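Local coordinates for LPXTG-motif cell wall anchor domain protein (Mobiluncus mulieris, PDB 5U5O), which probably mediates adhesion as part of a giant cell-wall-anchored surface protein, whose Ig-like domains carry intramolecular disulfide, isopeptide and ester cross-links, at residues A[32-37]-A[92-97]; A[38-43]-A[70-75]; A[126-131]-A[147-152]. All coordinates share one frame; numbering follows the deposited sequence.

Interaction 1. Residues A[32-37]-A[92-97]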
loop_
_atom_site.group_PDB
_atom_site.type_symbol
_atom_site.label_atom_id
_atom_site.label_comp_id
_atom_site.label_asym_id
_atom_site.label_seq_id
_atom_site.Cartn_x
_atom_site.Cartn_y
_atom_site.Cartn_z
ATOM N N THR A 32 15.017 12.244 -9.693
ATOM C CA THR A 32 15.517 13.183 -10.695
ATOM C C THR A 32 15.728 14.530 -10.005
ATOM O O THR A 32 14.782 15.128 -9.512
ATOM C CB THR A 32 14.574 13.306 -11.893
ATOM O OG1 THR A 32 14.455 12.023 -12.510
ATOM C CG2 THR A 32 15.095 14.248 -12.936
ATOM N N VAL A 33 16.985 14.937 -9.951
ATOM C CA VAL A 33 17.404 16.141 -9.209
ATOM C C VAL A 33 17.559 17.335 -10.144
ATOM O O VAL A 33 18.180 17.255 -11.181
ATOM C CB VAL A 33 18.713 15.847 -8.472
ATOM C CG1 VAL A 33 19.118 17.071 -7.649
ATOM C CG2 VAL A 33 18.577 14.589 -7.590
ATOM N N ARG A 34 16.909 18.430 -9.749
ATOM C CA ARG A 34 16.889 19.680 -10.522
ATOM C C ARG A 34 17.665 20.744 -9.728
ATOM O O ARG A 34 17.289 21.067 -8.605
ATOM C CB ARG A 34 15.441 20.103 -10.747
ATOM C CG ARG A 34 14.521 19.023 -11.304
ATOM C CD ARG A 34 14.569 18.973 -12.813
ATOM N NE ARG A 34 13.846 20.103 -13.434
ATOM C CZ ARG A 34 13.680 20.273 -14.744
ATOM N NH1 ARG A 34 14.157 19.364 -15.594
ATOM N NH2 ARG A 34 13.023 21.325 -15.237
ATOM N N LEU A 35 18.769 21.185 -10.318
ATOM C CA LEU A 35 19.626 22.183 -9.683
ATOM C C LEU A 35 19.368 23.541 -10.309
ATOM O O LEU A 35 19.430 23.701 -11.516
ATOM C CB LEU A 35 21.080 21.833 -9.848
ATOM C CG LEU A 35 21.487 20.443 -9.341
ATOM C CD1 LEU A 35 22.964 20.176 -9.599
ATOM C CD2 LEU A 35 21.174 20.227 -7.870
ATOM N N TYR A 36 19.072 24.540 -9.455
ATOM C CA TYR A 36 18.598 25.880 -9.893
ATOM C C TYR A 36 19.668 26.937 -9.671
ATOM O O TYR A 36 20.159 27.044 -8.558
ATOM C CB TYR A 36 17.336 26.275 -9.135
ATOM C CG TYR A 36 16.253 25.235 -9.174
ATOM C CD1 TYR A 36 15.798 24.738 -10.387
ATOM C CD2 TYR A 36 15.687 24.773 -8.018
ATOM C CE1 TYR A 36 14.800 23.788 -10.440
ATOM C CE2 TYR A 36 14.693 23.785 -8.050
ATOM C CZ TYR A 36 14.252 23.335 -9.277
ATOM O OH TYR A 36 13.265 22.349 -9.329
ATOM N N ASN A 37 20.081 27.566 -10.762
ATOM C CA ASN A 37 20.993 28.743 -10.657
ATOM C C ASN A 37 22.303 28.376 -9.974
ATOM O O ASN A 37 22.872 29.175 -9.215
ATOM C CB ASN A 37 20.296 29.957 -10.008
ATOM C CG ASN A 37 19.256 30.529 -10.909
ATOM O OD1 ASN A 37 19.309 30.387 -12.126
ATOM N ND2 ASN A 37 18.344 31.302 -10.325
ATOM N N VAL A 92 15.336 31.353 -14.564
ATOM C CA VAL A 92 16.045 30.316 -13.813
ATOM C C VAL A 92 16.759 29.323 -14.734
ATOM O O VAL A 92 16.199 28.906 -15.744
ATOM C CB VAL A 92 15.111 29.583 -12.816
ATOM C CG1 VAL A 92 14.022 28.783 -13.516
ATOM C CG2 VAL A 92 15.897 28.698 -11.868
ATOM N N LYS A 93 18.001 29.017 -14.393
ATOM C CA LYS A 93 18.797 28.048 -15.126
ATOM C C LYS A 93 18.707 26.740 -14.359
ATOM O O LYS A 93 19.054 26.647 -13.194
ATOM C CB LYS A 93 20.242 28.508 -15.283
ATOM C CG LYS A 93 20.343 29.737 -16.188
ATOM C CD LYS A 93 21.766 30.262 -16.301
ATOM C CE LYS A 93 21.821 31.614 -16.998
ATOM N NZ LYS A 93 21.501 31.526 -18.446
ATOM N N VAL A 94 18.242 25.687 -15.055
ATOM C CA VAL A 94 17.980 24.353 -14.457
ATOM C C VAL A 94 18.924 23.322 -15.051
ATOM O O VAL A 94 19.057 23.263 -16.256
ATOM C CB VAL A 94 16.528 23.913 -14.650
ATOM C CG1 VAL A 94 16.257 22.622 -13.884
ATOM C CG2 VAL A 94 15.557 24.998 -14.223
ATOM N N TYR A 95 19.625 22.643 -14.163
ATOM C CA TYR A 95 20.519 21.557 -14.543
ATOM C C TYR A 95 20.038 20.274 -13.882
ATOM O O TYR A 95 19.804 20.238 -12.679
ATOM C CB TYR A 95 21.935 21.858 -14.114
ATOM C CG TYR A 95 22.470 23.128 -14.726
ATOM C CD1 TYR A 95 22.195 24.375 -14.159
ATOM C CD2 TYR A 95 23.235 23.102 -15.890
ATOM C CE1 TYR A 95 22.681 25.539 -14.727
ATOM C CE2 TYR A 95 23.729 24.284 -16.450
ATOM C CZ TYR A 95 23.441 25.499 -15.860
ATOM O OH TYR A 95 23.923 26.650 -16.429
ATOM N N GLU A 96 19.938 19.190 -14.668
ATOM C CA GLU A 96 19.316 17.949 -14.200
ATOM C C GLU A 96 20.321 16.820 -14.081
ATOM O O GLU A 96 21.177 16.650 -14.937
ATOM C CB GLU A 96 18.196 17.570 -15.135
ATOM C CG GLU A 96 17.354 16.399 -14.645
ATOM C CD GLU A 96 16.200 16.108 -15.568
ATOM O OE1 GLU A 96 15.130 16.727 -15.423
ATOM O OE2 GLU A 96 16.313 15.177 -16.396
ATOM N N THR A 97 20.213 16.090 -12.979
ATOM C CA THR A 97 20.931 14.820 -12.827
ATOM C C THR A 97 19.995 13.874 -12.094
ATOM O O THR A 97 18.815 14.174 -11.931
ATOM C CB THR A 97 22.267 15.040 -12.098
ATOM O OG1 THR A 97 23.011 13.816 -12.112
ATOM C CG2 THR A 97 22.087 15.522 -10.675
#
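Strands 26-36 and 94-104 run antiparallel in one sheet of the Ig-like T-Q ester bond domain, and 32-37 with 92-97 form one end of that ladder. Its tight side holds the buried V33, L35 and Y95, with T97 at the margin touching I46; branched L35 fills space against I46 and L126 of the opposing sheet. L35 and Y95 hold each other by two nearly straight bonds, L35 N to Y95 O at 2.7 Å and Y95 N to L35 O at 2.9 Å. The Y95 hydroxyl is hydrogen-bonded to E40 OE2. On the other face V94 and Y36 are also buried, V94 packing on A80 and Y36 on Y88 of helix 82-88.

The looser rim has exposed K93 and partly exposed T32, R34 and E96. R34 turns at CG and CD (chi2 -86°, chi3 -74°), so its guanidinium folds back over V94 CG1. R34 NH1 makes a salt bridge to E96 OE1 (2.8 Å), which lies near the guanidinium plane but is met from above its own carboxylate plane, the planes 49° apart; NH2 turns to E84. N37 takes a left-handed backbone, which asparagine tolerates well. The backbone N37 N donates to K93 O at 2.8 Å, and N37 OD1 receives K93 N at 3.0 Å from above the carbonyl plane.

Interaction 2. Residues A[38-43]-A[70-75]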
loop_
_atom_site.group_PDB
_atom_site.type_symbol
_atom_site.label_atom_id
_atom_site.label_comp_id
_atom_site.label_asym_id
_atom_site.label_seq_id
_atom_site.Cartn_x
_atom_site.Cartn_y
_atom_site.Cartn_z
ATOM N N VAL A 38 22.819 27.190 -10.313
ATOM C CA VAL A 38 24.123 26.737 -9.900
ATOM C C VAL A 38 25.142 27.176 -10.932
ATOM O O VAL A 38 24.791 27.594 -12.038
ATOM C CB VAL A 38 24.160 25.193 -9.710
ATOM C CG1 VAL A 38 23.479 24.823 -8.410
ATOM C CG2 VAL A 38 23.542 24.424 -10.884
ATOM N N GLU A 39 26.412 27.058 -10.580
ATOM C CA GLU A 39 27.492 27.576 -11.409
ATOM C C GLU A 39 28.136 26.434 -12.215
ATOM O O GLU A 39 28.664 25.477 -11.644
ATOM C CB GLU A 39 28.543 28.257 -10.533
ATOM C CG GLU A 39 29.682 28.870 -11.322
ATOM C CD GLU A 39 30.625 29.698 -10.447
ATOM O OE1 GLU A 39 30.152 30.512 -9.612
ATOM O OE2 GLU A 39 31.849 29.543 -10.610
ATOM N N GLU A 40 28.174 26.611 -13.528
ATOM C CA GLU A 40 28.881 25.662 -14.402
ATOM C C GLU A 40 30.352 25.642 -14.025
ATOM O O GLU A 40 30.969 26.691 -13.801
ATOM C CB GLU A 40 28.703 26.029 -15.873
ATOM C CG GLU A 40 27.268 25.883 -16.362
ATOM C CD GLU A 40 27.055 26.282 -17.812
ATOM O OE1 GLU A 40 28.021 26.476 -18.573
ATOM O OE2 GLU A 40 25.879 26.400 -18.198
ATOM N N GLY A 41 30.905 24.436 -13.935
ATOM C CA GLY A 41 32.286 24.215 -13.554
ATOM C C GLY A 41 32.537 23.961 -12.085
ATOM O O GLY A 41 33.632 23.546 -11.716
ATOM N N LYS A 42 31.568 24.257 -11.221
ATOM C CA LYS A 42 31.703 23.935 -9.807
ATOM C C LYS A 42 31.219 22.512 -9.534
ATOM O O LYS A 42 30.316 22.017 -10.210
ATOM C CB LYS A 42 30.949 24.949 -8.933
ATOM C CG LYS A 42 31.555 26.365 -9.001
ATOM C CD LYS A 42 31.263 27.258 -7.799
ATOM C CE LYS A 42 32.188 26.983 -6.609
ATOM N NZ LYS A 42 31.874 27.822 -5.420
ATOM N N THR A 43 31.772 21.937 -8.474
ATOM C CA THR A 43 31.444 20.595 -8.032
ATOM C C THR A 43 30.680 20.655 -6.723
ATOM O O THR A 43 31.224 21.009 -5.699
ATOM C CB THR A 43 32.691 19.708 -7.871
ATOM O OG1 THR A 43 33.360 19.643 -9.129
ATOM C CG2 THR A 43 32.294 18.286 -7.411
ATOM N N VAL A 70 28.556 16.174 -8.129
ATOM C CA VAL A 70 28.130 16.564 -9.474
ATOM C C VAL A 70 28.912 17.796 -9.911
ATOM O O VAL A 70 28.873 18.821 -9.231
ATOM C CB VAL A 70 26.641 16.949 -9.506
ATOM C CG1 VAL A 70 26.255 17.474 -10.882
ATOM C CG2 VAL A 70 25.757 15.776 -9.113
ATOM N N LYS A 71 29.608 17.707 -11.035
ATOM C CA LYS A 71 30.277 18.855 -11.629
ATOM C C LYS A 71 29.339 19.392 -12.681
ATOM O O LYS A 71 29.055 18.764 -13.685
ATOM C CB LYS A 71 31.633 18.491 -12.213
ATOM C CG LYS A 71 32.403 19.750 -12.614
ATOM C CD LYS A 71 33.829 19.442 -13.031
ATOM C CE LYS A 71 34.581 20.728 -13.315
ATOM N NZ LYS A 71 35.993 20.439 -13.650
ATOM N N VAL A 72 28.821 20.598 -12.430
ATOM C CA VAL A 72 27.769 21.117 -13.274
ATOM C C VAL A 72 28.322 21.537 -14.622
ATOM O O VAL A 72 29.382 22.193 -14.689
ATOM C CB VAL A 72 27.079 22.294 -12.567
ATOM C CG1 VAL A 72 26.066 22.975 -13.481
ATOM C CG2 VAL A 72 26.406 21.766 -11.308
ATOM N N THR A 73 27.625 21.167 -15.692
ATOM C CA THR A 73 28.036 21.504 -17.050
ATOM C C THR A 73 26.819 21.819 -17.928
ATOM O O THR A 73 25.698 21.411 -17.623
ATOM C CB THR A 73 28.897 20.372 -17.648
ATOM O OG1 THR A 73 29.498 20.831 -18.861
ATOM C CG2 THR A 73 28.060 19.126 -17.907
ATOM N N ALA A 74 27.050 22.580 -18.995
ATOM C CA ALA A 74 25.982 23.021 -19.896
ATOM C C ALA A 74 25.127 21.899 -20.459
ATOM O O ALA A 74 23.933 22.065 -20.621
ATOM C CB ALA A 74 26.561 23.859 -21.032
ATOM N N SER A 75 25.724 20.739 -20.722
ATOM C CA SER A 75 24.960 19.615 -21.277
ATOM C C SER A 75 23.871 19.102 -20.328
ATOM O O SER A 75 22.969 18.406 -20.767
ATOM C CB SER A 75 25.883 18.458 -21.649
ATOM O OG SER A 75 26.413 17.909 -20.475
HETATM O O HOH W 1 29.542 24.048 -19.094
HETATM O O HOH W 2 35.937 23.613 -13.392
#
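A type II beta turn, E39 to K42, carries the chain from strand 26-36 into strand 43-52. Residues 70-75 lie against this turn, just where strand 64-71 ends. Two backbone bonds join them. G41 N donates to V72 O at 2.8 Å, almost straight and in the carbonyl plane, while V72 N returns a bond to K42 O at 3.0 Å, approached nearly along the C=O axis. G41 holds the third turn position with phi 93°, where a CB would jam against the preceding carbonyl oxygen, so glycine is the natural occupant. The turn is closed by K42 N to E39 O at 3.2 Å, and V72 CB packs against its backbone at E39 O.

The apolar part is a pair of valines. Both methyls of V72 meet V38 CG2, with V72 CG1 at 3.9 Å, and the two side chains cross at about a right angle. This pair sits at one end of the Ig-like beta sandwich, lying on Y44 of one sheet and Y95 of the other, a place suited to compact branched side chains.

T43 and K71 are a non-hydrogen-bonded antiparallel pair at the start of the ladder between strands 43-52 and 64-71. K71 is fully extended, its CG 3.6 Å from T43 OG1, so that the aliphatic stem packs while the ammonium is carried outward; NZ reaches G41 O through a water, with a weak bond on the lysine side. On the side of the turn facing A74, E40, extended beyond CG, divides its carboxylate: OE2 has Y95 as its partner, and OE1 accepts from a water at 2.9 Å that in turn accepts from A74 N, at the start of a short 3-10 segment. The small A74 methyl lies close to both carboxylate oxygens of E40.

Interaction 3. Residues A[126-131]-A[147-152]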
loop_
_atom_site.group_PDB
_atom_site.type_symbol
_atom_site.label_atom_id
_atom_site.label_comp_id
_atom_site.label_asym_id
_atom_site.label_seq_id
_atom_site.Cartn_x
_atom_site.Cartn_y
_atom_site.Cartn_z
ATOM N N LEU A 126 21.572 20.110 -1.221
ATOM C CA LEU A 126 22.633 20.539 -2.119
ATOM C C LEU A 126 23.720 21.219 -1.310
ATOM O O LEU A 126 23.420 22.186 -0.592
ATOM C CB LEU A 126 22.064 21.527 -3.144
ATOM C CG LEU A 126 23.028 22.179 -4.133
ATOM C CD1 LEU A 126 23.625 21.144 -5.073
ATOM C CD2 LEU A 126 22.347 23.316 -4.898
ATOM N N TRP A 127 24.972 20.810 -1.496
ATOM C CA TRP A 127 26.121 21.296 -0.742
ATOM C C TRP A 127 27.081 21.959 -1.735
ATOM O O TRP A 127 27.463 21.364 -2.751
ATOM C CB TRP A 127 26.842 20.159 -0.009
ATOM C CG TRP A 127 26.060 19.478 1.069
ATOM C CD1 TRP A 127 25.077 18.544 0.901
ATOM C CD2 TRP A 127 26.238 19.622 2.481
ATOM N NE1 TRP A 127 24.615 18.128 2.115
ATOM C CE2 TRP A 127 25.312 18.759 3.108
ATOM C CE3 TRP A 127 27.087 20.397 3.283
ATOM C CZ2 TRP A 127 25.204 18.653 4.493
ATOM C CZ3 TRP A 127 26.978 20.294 4.659
ATOM C CH2 TRP A 127 26.038 19.428 5.253
ATOM N N ALA A 128 27.480 23.200 -1.448
ATOM C CA ALA A 128 28.453 23.891 -2.299
ATOM C C ALA A 128 29.853 23.299 -2.167
ATOM O O ALA A 128 30.204 22.700 -1.154
ATOM C CB ALA A 128 28.506 25.377 -1.982
ATOM N N GLU A 129 30.639 23.506 -3.207
ATOM C CA GLU A 129 32.027 23.059 -3.237
ATOM C C GLU A 129 32.773 23.575 -1.971
ATOM O O GLU A 129 32.585 24.718 -1.547
ATOM C CB GLU A 129 32.683 23.574 -4.522
ATOM C CG GLU A 129 34.005 22.914 -4.856
ATOM C CD GLU A 129 34.605 23.401 -6.160
ATOM O OE1 GLU A 129 33.884 23.506 -7.172
ATOM O OE2 GLU A 129 35.826 23.678 -6.177
ATOM N N GLY A 130 33.517 22.675 -1.329
ATOM C CA GLY A 130 34.325 23.002 -0.154
ATOM C C GLY A 130 33.638 22.994 1.203
ATOM O O GLY A 130 34.299 23.208 2.228
ATOM N N THR A 131 32.326 22.753 1.232
ATOM C CA THR A 131 31.541 22.837 2.476
ATOM C C THR A 131 31.354 21.487 3.181
ATOM O O THR A 131 30.756 21.421 4.259
ATOM C CB THR A 131 30.155 23.461 2.226
ATOM O OG1 THR A 131 29.360 22.595 1.399
ATOM C CG2 THR A 131 30.284 24.842 1.567
ATOM N N GLU A 147 26.389 23.551 6.649
ATOM C CA GLU A 147 25.056 23.139 6.233
ATOM C C GLU A 147 24.949 23.171 4.713
ATOM O O GLU A 147 25.744 23.835 4.052
ATOM C CB GLU A 147 24.020 24.079 6.848
ATOM C CG GLU A 147 23.900 23.940 8.359
ATOM C CD GLU A 147 22.777 24.775 8.957
ATOM O OE1 GLU A 147 22.307 25.725 8.298
ATOM O OE2 GLU A 147 22.367 24.485 10.101
ATOM N N PRO A 148 23.965 22.449 4.150
ATOM C CA PRO A 148 23.731 22.590 2.714
ATOM C C PRO A 148 23.326 24.017 2.365
ATOM O O PRO A 148 22.714 24.713 3.194
ATOM C CB PRO A 148 22.570 21.635 2.430
ATOM C CG PRO A 148 21.981 21.277 3.741
ATOM C CD PRO A 148 22.997 21.552 4.804
ATOM N N VAL A 149 23.679 24.431 1.159
ATOM C CA VAL A 149 23.238 25.752 0.675
ATOM C C VAL A 149 21.790 25.763 0.226
ATOM O O VAL A 149 21.193 26.848 0.133
ATOM C CB VAL A 149 24.141 26.327 -0.446
ATOM C CG1 VAL A 149 25.532 26.596 0.104
ATOM C CG2 VAL A 149 24.203 25.430 -1.676
ATOM N N ALA A 150 21.204 24.595 -0.037
ATOM C CA ALA A 150 19.788 24.520 -0.360
ATOM C C ALA A 150 19.271 23.156 0.019
ATOM O O ALA A 150 20.017 22.169 -0.027
ATOM C CB ALA A 150 19.559 24.764 -1.833
ATOM N N LYS A 151 17.997 23.105 0.372
ATOM C CA LYS A 151 17.311 21.858 0.703
ATOM C C LYS A 151 15.953 21.850 0.058
ATOM O O LYS A 151 15.352 22.899 -0.194
ATOM C CB LYS A 151 17.097 21.744 2.209
ATOM C CG LYS A 151 18.342 21.857 3.071
ATOM C CD LYS A 151 18.020 21.746 4.558
ATOM C CE LYS A 151 17.123 22.879 5.049
ATOM N NZ LYS A 151 17.045 22.938 6.536
ATOM N N HIS A 152 15.459 20.631 -0.161
ATOM C CA HIS A 152 14.089 20.371 -0.551
ATOM C C HIS A 152 13.575 19.271 0.373
ATOM O O HIS A 152 13.515 18.081 0.010
ATOM C CB HIS A 152 14.009 19.995 -2.028
ATOM C CG HIS A 152 12.630 20.013 -2.593
ATOM N ND1 HIS A 152 11.698 19.044 -2.286
ATOM C CD2 HIS A 152 12.032 20.839 -3.483
ATOM C CE1 HIS A 152 10.582 19.283 -2.947
ATOM N NE2 HIS A 152 10.756 20.368 -3.683
HETATM O O HOH W 3 26.858 23.667 1.457
#
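Backbone bonding between 126-131 and 147-152 is that of a classic beta bulge, in which V149 and A150 together face L126 where strands 118-127 and 150-178 pair antiparallel. The one strong bond runs from L126 N to A150 O at 2.8 Å, in the carbonyl plane. L126 O meets two amides, both weakly: A150 N at 3.3 Å, and V149 N at 2.9 Å but with a strongly bent N-H angle of 123°.

An aromatic face meets a proline ring beside the bulge. W127 points its CB away from 147-152, yet its indole swings back beside P148, with CG anti to the carbonyl carbon (chi1 -65°). P148 CD lies over the six-membered ring, 3.9 Å from its centroid and 20° off the normal, a CH-pi contact; the E147 carbonyl carbon and P148 N lie over the same face nearer its rim. Proline suits this place, since its CD is probably polarised by the adjoining nitrogen and it has no N-H needing a partner there.

Smaller apolar contacts surround V149. A128 CB touches V149 CG1 at 3.8 Å, and L126, whose side chain also packs on I46 and Y44, reaches V149 CG2 and A150 CB.

Polar side chains and a water make the remaining link. A128 to T131 is a type II turn with G130 at its positive-phi position. T131 OG1 donates to A128 O at 2.7 Å, on a lone pair, while T131 N binds the same oxygen. A water accepts from A128 N and donates to T131 OG1 and, at 2.8 Å, to E147 O.

Direct backbone pairing thus ends at the bulge; beyond it the two segments meet through the CH-pi contact of P148 CD with W127, the A128-V149 methyl contact and the water-mediated link to E147 O.

In the fold
All three contacts cluster at one end of the T-Q ester bond domain. Interaction 1 is the most regular, a strand ladder of the antiparallel sheet with much of its surface in the core. Interactions 2 and 3 share the mixed sheet facing it: interaction 2, nested within the loop that interaction 1 closes, is mostly surface turn, and interaction 3 is a strand pair that frays at its end. Their chemistry follows: continuous backbone bonds and a salt bridge in the first, two backbone bonds and bridging waters in the second, a bulge and an aromatic face in the third. Interaction 1 touches both others by side-chain packing, whereas E129 OE1, accepting from T43 N, joins interactions 2 and 3 at the surface.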